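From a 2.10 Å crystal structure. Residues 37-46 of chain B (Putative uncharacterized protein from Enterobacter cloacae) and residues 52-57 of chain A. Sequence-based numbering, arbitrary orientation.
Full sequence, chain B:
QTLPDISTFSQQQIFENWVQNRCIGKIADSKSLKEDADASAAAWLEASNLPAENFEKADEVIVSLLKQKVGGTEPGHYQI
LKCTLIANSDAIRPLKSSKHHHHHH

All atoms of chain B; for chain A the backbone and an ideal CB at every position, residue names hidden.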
# COMPACT_ATOMS: atom_id res chain seq x y z
N ALA B 37 -10.26 1.46 -0.69
CA ALA B 37 -9.06 2.28 -0.63
C ALA B 37 -9.37 3.71 -0.17
O ALA B 37 -8.60 4.31 0.58
CB ALA B 37 -8.35 2.28 -1.98
N ASP B 38 -10.50 4.27 -0.62
CA ASP B 38 -10.85 5.63 -0.21
C ASP B 38 -11.35 5.69 1.24
O ASP B 38 -11.14 6.70 1.93
CB ASP B 38 -11.90 6.24 -1.15
CG ASP B 38 -11.34 6.54 -2.54
OD1 ASP B 38 -10.09 6.57 -2.70
OD2 ASP B 38 -12.14 6.77 -3.47
N ALA B 39 -12.02 4.64 1.70
CA ALA B 39 -12.44 4.57 3.09
C ALA B 39 -11.19 4.43 3.95
O ALA B 39 -11.05 5.05 5.00
CB ALA B 39 -13.37 3.39 3.32
N SER B 40 -10.26 3.60 3.48
CA SER B 40 -8.99 3.42 4.17
C SER B 40 -8.22 4.74 4.26
O SER B 40 -7.72 5.11 5.33
CB SER B 40 -8.16 2.35 3.46
OG SER B 40 -8.80 1.09 3.53
N ALA B 41 -8.14 5.46 3.14
CA ALA B 41 -7.46 6.75 3.10
C ALA B 41 -8.08 7.72 4.11
O ALA B 41 -7.37 8.49 4.77
CB ALA B 41 -7.50 7.33 1.68
N ALA B 42 -9.40 7.68 4.24
CA ALA B 42 -10.08 8.61 5.16
C ALA B 42 -9.73 8.33 6.62
O ALA B 42 -9.88 9.20 7.48
CB ALA B 42 -11.61 8.62 4.94
N ALA B 43 -9.28 7.11 6.92
CA ALA B 43 -8.85 6.80 8.28
C ALA B 43 -7.50 7.45 8.57
O ALA B 43 -7.27 7.96 9.67
CB ALA B 43 -8.76 5.30 8.50
N TRP B 44 -6.59 7.40 7.59
CA TRP B 44 -5.32 8.10 7.72
C TRP B 44 -5.56 9.60 7.80
O TRP B 44 -4.86 10.32 8.52
CB TRP B 44 -4.39 7.79 6.54
CG TRP B 44 -4.01 6.32 6.40
CD1 TRP B 44 -4.36 5.46 5.39
CD2 TRP B 44 -3.20 5.56 7.31
NE1 TRP B 44 -3.82 4.23 5.62
CE2 TRP B 44 -3.11 4.26 6.79
CE3 TRP B 44 -2.55 5.86 8.51
CZ2 TRP B 44 -2.37 3.24 7.44
CZ3 TRP B 44 -1.83 4.85 9.16
CH2 TRP B 44 -1.75 3.56 8.62
N LEU B 45 -6.54 10.09 7.04
CA LEU B 45 -6.88 11.51 7.07
C LEU B 45 -7.24 11.95 8.48
O LEU B 45 -6.73 12.96 8.97
CB LEU B 45 -8.05 11.84 6.12
CG LEU B 45 -8.53 13.30 6.18
CD1 LEU B 45 -7.54 14.23 5.48
CD2 LEU B 45 -9.93 13.47 5.56
N GLU B 46 -8.14 11.21 9.12
CA GLU B 46 -8.57 11.55 10.48
C GLU B 46 -7.37 11.57 11.44
O GLU B 46 -7.28 12.42 12.32
CB GLU B 46 -9.61 10.54 10.97
CG GLU B 46 -9.96 10.67 12.46
CD GLU B 46 -10.90 11.83 12.76
OE1 GLU B 46 -11.60 12.30 11.84
OE2 GLU B 46 -10.96 12.27 13.93
N UNK A 52 -14.48 14.84 -4.25
CA UNK A 52 -13.18 14.24 -4.59
C UNK A 52 -12.96 12.91 -3.86
O UNK A 52 -12.00 12.19 -4.15
CB UNK A 52 -12.05 15.21 -4.25
N UNK A 53 -13.84 12.59 -2.91
CA UNK A 53 -13.72 11.35 -2.17
C UNK A 53 -12.77 11.47 -0.98
O UNK A 53 -12.54 10.49 -0.26
CB UNK A 53 -13.25 10.23 -3.10
N UNK A 54 -12.24 12.67 -0.76
CA UNK A 54 -11.34 12.94 0.36
C UNK A 54 -12.06 12.96 1.72
O UNK A 54 -11.57 12.38 2.69
CB UNK A 54 -10.63 14.28 0.13
N UNK A 55 -13.21 13.63 1.81
CA UNK A 55 -14.02 13.61 3.03
C UNK A 55 -15.08 12.52 2.93
O UNK A 55 -15.94 12.56 2.04
CB UNK A 55 -14.67 14.97 3.27
N UNK A 56 -15.06 11.56 3.86
CA UNK A 56 -16.06 10.50 3.88
C UNK A 56 -16.95 10.62 5.09
O UNK A 56 -18.16 10.36 5.03
CB UNK A 56 -15.39 9.12 3.86
N UNK A 57 -16.35 10.99 6.22
CA UNK A 57 -17.09 11.03 7.48
C UNK A 57 -17.82 12.34 7.60
O UNK A 57 -17.20 13.37 7.84
CB UNK A 57 -16.16 10.83 8.68

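Residues 37-46 of chain B form a continuous helix, and the chain A segment passes along the side that carries D38(B), A42(B) and L45(B). This surface offers the carboxylate of D38(B), a shallow patch at A42(B) and a methyl of L45(B), with the carboxylate of E46(B) beyond.

At position 52 the ideal CB has nothing of chain B within 5.5 Å, so these contacts set no limit on the side chain and many residues would be acceptable. The deposited residue is A52(A), which takes part through its backbone: a water donates both to A52(A) O (3.1 Å) and to D38(B) OD2 (2.9 Å).

Position 53 is more restrictive. Its phi/psi of 85/3 would jam a CB against the preceding carbonyl oxygen, which by itself calls for glycine; the ideal CB would also lie 3.7 Å from D38(B) OD2. The residue is G53(A), the first to leave helical angles after a helix, in a Schellman motif. Its carbonyl is joined to the chain B helix by a water that donates to G53(A) O (2.7 Å) and to D38(B) O (2.6 Å).

Position 54 directs CA-to-CB away from chain B, and neither charge nor polarity is demanded there; an aliphatic side chain could still reach back to L45(B). I54(A), with chi1 m and chi2 t, does so modestly, its CG2 lying 4.3 Å from L45(B) CD2. The backbone comes closer, with I54(A) O 3.5 Å from the same CD2.

Position 55 also points away, its ideal CB 5.5 Å from L45(B) CD2. A long or broad apolar group could return to that methyl, whereas a short one would leave it untouched. F55(A) adopts chi1 m, which brings its ring nearer and sets CD1 4.0 Å from L45(B) CD2.

Position 56 faces the helix, its ideal CB 4.0 Å from A42(B) CB. The small alanine leaves room for a methylene chain, and the carboxylate of D38(B) favours a basic or otherwise donating end; lysine, arginine or glutamine would be reasonable. K56(A) packs CG 3.9 Å from A42(B) CB and CE 3.9 Å from D38(B) CB. Its ammonium group reaches the acid through solvent: NZ donates to a water at 2.6 Å, which in turn donates to D38(B) OD2, also at 2.6 Å.

At position 57 CA-to-CB points toward chain B across open space, with E46(B) the nearest charge, so a polar side chain suits. N57(A) caps a backbone N just beyond the segment, while its ND2 donates to a water (2.9 Å) that donates to E46(B) OE1 (2.9 Å).

Chain A, residues 52-57: AGIFKN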
# COMPACT_ATOMS: atom_id res chain seq x y z
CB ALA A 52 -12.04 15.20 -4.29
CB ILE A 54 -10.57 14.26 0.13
CG1 ILE A 54 -9.66 14.13 -1.10
CG2 ILE A 54 -9.74 14.64 1.38
CD1 ILE A 54 -8.87 15.39 -1.44
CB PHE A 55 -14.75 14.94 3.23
CG PHE A 55 -13.85 16.11 3.53
CD1 PHE A 55 -12.49 15.95 3.75
CD2 PHE A 55 -14.39 17.39 3.60
CE1 PHE A 55 -11.68 17.06 4.03
CE2 PHE A 55 -13.59 18.49 3.89
CZ PHE A 55 -12.24 18.33 4.10
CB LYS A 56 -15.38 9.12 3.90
CG LYS A 56 -14.69 8.71 2.60
CD LYS A 56 -15.72 8.29 1.55
CE LYS A 56 -15.07 8.13 0.18
NZ LYS A 56 -15.93 7.38 -0.77
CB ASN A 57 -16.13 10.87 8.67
CG ASN A 57 -16.87 10.65 9.97
OD1 ASN A 57 -18.11 10.65 10.00
ND2 ASN A 57 -16.12 10.42 11.05
O HOH W 1 -11.95 9.21 -5.01
O HOH W 2 -10.51 9.01 0.82
O HOH W 3 -14.70 7.15 -3.01
O HOH W 4 -13.24 10.22 10.57
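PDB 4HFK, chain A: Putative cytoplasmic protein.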